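Local coordinates for protein tryptophan decarboxylase 1 (Oryza sativa subsp. japonica, PDB 6KHO) that decarboxylates L-tryptophan to tryptamine and 5-hydroxy-L-tryptophan to serotonin with the help of pyridoxal 5'-phosphate, working as a homodimer, at residues T216-C221 with I231-T236. Numbering follows the deposited sequence.
Sequences TFFKAC and IRSIPT
The helix and second strand of a beta-alpha-beta unit in the cofactor-binding domain meet here, Phe218 of 216-221 packing on Ile231 and Ser233 of 231-236, and Cys221 on Ile231. The two axes run nearly antiparallel (165°) and come within 10.0 Å of each other, and the side chains between them meet without a hydrogen bond from one segment to the other. Ile231 is the hub, its two branches dividing the work. Its CG2 methyl meets the edge of the Phe218 ring, 3.5 Å from Phe218 CD1 and close to the ring plane, while Ile231 CD1, at the end of the other branch, touches Cys221 CB at 3.7 Å. Phe218 CG lies anti to its own carbonyl carbon (chi1 -55°), which carries the ring out past Ile231 until Phe218 CE1 comes 4.1 Å from Ser233 CB. CD2 of Phe217 lies over one face of this ring, toward its rim. Replacing Phe218 by alanine would probably leave Ile231 CG2 and Ser233 CB without their helix partner and open a gap between helix and strand. Strand 231-234 is the outermost on its side of the seven-stranded sheet within this chain and pairs with strand 205-210, against which Phe217 and Cys221 also pack; helix 175-194 flanks helix 215-223, touching Phe217, Ala220 and Cys221.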
loop_
_atom_site.group_PDB
_atom_site.type_symbol
_atom_site.label_atom_id
_atom_site.label_comp_id
_atom_site.label_asym_id
_atom_site.label_seq_id
_atom_site.Cartn_x
_atom_site.Cartn_y
_atom_site.Cartn_z
ATOM N N THR A 216 12.947 -3.987 9.213
ATOM C CA THR A 216 12.421 -3.042 8.238
ATOM C C THR A 216 12.806 -1.593 8.533
ATOM O O THR A 216 12.806 -0.773 7.608
ATOM C CB THR A 216 10.900 -3.182 8.149
ATOM O OG1 THR A 216 10.455 -2.671 6.887
ATOM C CG2 THR A 216 10.187 -2.453 9.294
ATOM N N PHE A 217 13.129 -1.251 9.785
ATOM C CA PHE A 217 13.614 0.102 10.074
ATOM C C PHE A 217 14.933 0.369 9.375
ATOM O O PHE A 217 15.123 1.417 8.744
ATOM C CB PHE A 217 13.794 0.316 11.574
ATOM C CG PHE A 217 14.507 1.605 11.908
ATOM C CD1 PHE A 217 13.896 2.829 11.662
ATOM C CD2 PHE A 217 15.778 1.597 12.440
ATOM C CE1 PHE A 217 14.543 4.022 11.948
ATOM C CE2 PHE A 217 16.445 2.802 12.735
ATOM C CZ PHE A 217 15.820 4.012 12.491
ATOM N N PHE A 218 15.876 -0.565 9.505
ATOM C CA PHE A 218 17.179 -0.371 8.891
ATOM C C PHE A 218 17.068 -0.314 7.379
ATOM O O PHE A 218 17.802 0.442 6.731
ATOM C CB PHE A 218 18.126 -1.476 9.363
ATOM C CG PHE A 218 18.228 -1.556 10.867
ATOM C CD1 PHE A 218 18.974 -0.624 11.569
ATOM C CD2 PHE A 218 17.534 -2.518 11.577
ATOM C CE1 PHE A 218 19.054 -0.665 12.960
ATOM C CE2 PHE A 218 17.612 -2.569 12.962
ATOM C CZ PHE A 218 18.375 -1.642 13.652
ATOM N N LYS A 219 16.124 -1.064 6.807
ATOM C CA LYS A 219 15.905 -0.995 5.368
ATOM C C LYS A 219 15.347 0.364 4.952
ATOM O O LYS A 219 15.765 0.923 3.932
ATOM C CB LYS A 219 14.971 -2.127 4.934
ATOM C CG LYS A 219 14.554 -2.062 3.477
ATOM C CD LYS A 219 13.727 -3.284 3.078
ATOM C CE LYS A 219 12.942 -3.008 1.807
ATOM N NZ LYS A 219 11.904 -4.040 1.587
ATOM N N ALA A 220 14.404 0.911 5.728
ATOM C CA ALA A 220 13.876 2.242 5.437
ATOM C C ALA A 220 14.978 3.301 5.498
ATOM O O ALA A 220 15.009 4.232 4.680
ATOM C CB ALA A 220 12.744 2.570 6.416
ATOM N N CYS A 221 15.890 3.173 6.463
ATOM C CA CYS A 221 17.053 4.059 6.521
ATOM C C CYS A 221 17.832 4.029 5.211
ATOM O O CYS A 221 18.126 5.078 4.622
ATOM C CB CYS A 221 17.950 3.663 7.691
ATOM S SG CYS A 221 17.226 3.987 9.291
ATOM N N ILE A 231 24.249 3.942 10.400
ATOM C CA ILE A 231 23.021 3.373 10.944
ATOM C C ILE A 231 23.412 2.535 12.159
ATOM O O ILE A 231 23.913 1.420 12.021
ATOM C CB ILE A 231 22.273 2.549 9.895
ATOM C CG1 ILE A 231 21.922 3.425 8.698
ATOM C CG2 ILE A 231 21.027 1.950 10.489
ATOM C CD1 ILE A 231 21.455 2.650 7.479
ATOM N N ARG A 232 23.164 3.071 13.356
ATOM C CA ARG A 232 23.631 2.472 14.605
ATOM C C ARG A 232 22.598 1.500 15.159
ATOM O O ARG A 232 21.486 1.908 15.515
ATOM C CB ARG A 232 23.916 3.550 15.650
ATOM C CG ARG A 232 24.838 4.644 15.180
ATOM C CD ARG A 232 26.276 4.317 15.490
ATOM N NE ARG A 232 27.159 5.356 14.975
ATOM C CZ ARG A 232 27.807 5.273 13.819
ATOM N NH1 ARG A 232 27.675 4.189 13.056
ATOM N NH2 ARG A 232 28.598 6.267 13.428
ATOM N N SER A 233 22.981 0.229 15.271
ATOM C CA SER A 233 22.173 -0.791 15.933
ATOM C C SER A 233 22.737 -0.993 17.335
ATOM O O SER A 233 23.772 -1.639 17.512
ATOM C CB SER A 233 22.173 -2.088 15.131
ATOM O OG SER A 233 21.496 -3.110 15.836
ATOM N N ILE A 234 22.055 -0.444 18.331
ATOM C CA ILE A 234 22.595 -0.403 19.691
ATOM C C ILE A 234 22.359 -1.752 20.367
ATOM O O ILE A 234 21.207 -2.225 20.406
ATOM C CB ILE A 234 21.959 0.733 20.483
ATOM C CG1 ILE A 234 22.316 2.066 19.824
ATOM C CG2 ILE A 234 22.422 0.709 21.936
ATOM C CD1 ILE A 234 21.865 3.256 20.599
ATOM N N PRO A 235 23.406 -2.386 20.911
ATOM C CA PRO A 235 23.224 -3.673 21.596
ATOM C C PRO A 235 22.342 -3.554 22.829
ATOM O O PRO A 235 22.372 -2.554 23.550
ATOM C CB PRO A 235 24.655 -4.079 21.980
ATOM C CG PRO A 235 25.547 -3.279 21.069
ATOM C CD PRO A 235 24.825 -1.990 20.831
ATOM N N THR A 236 21.556 -4.601 23.074
ATOM C CA THR A 236 20.743 -4.731 24.274
ATOM C C THR A 236 21.063 -6.062 24.941
ATOM O O THR A 236 21.594 -6.984 24.316
ATOM C CB THR A 236 19.238 -4.666 23.959
ATOM O OG1 THR A 236 18.835 -5.882 23.314
ATOM C CG2 THR A 236 18.924 -3.485 23.043
#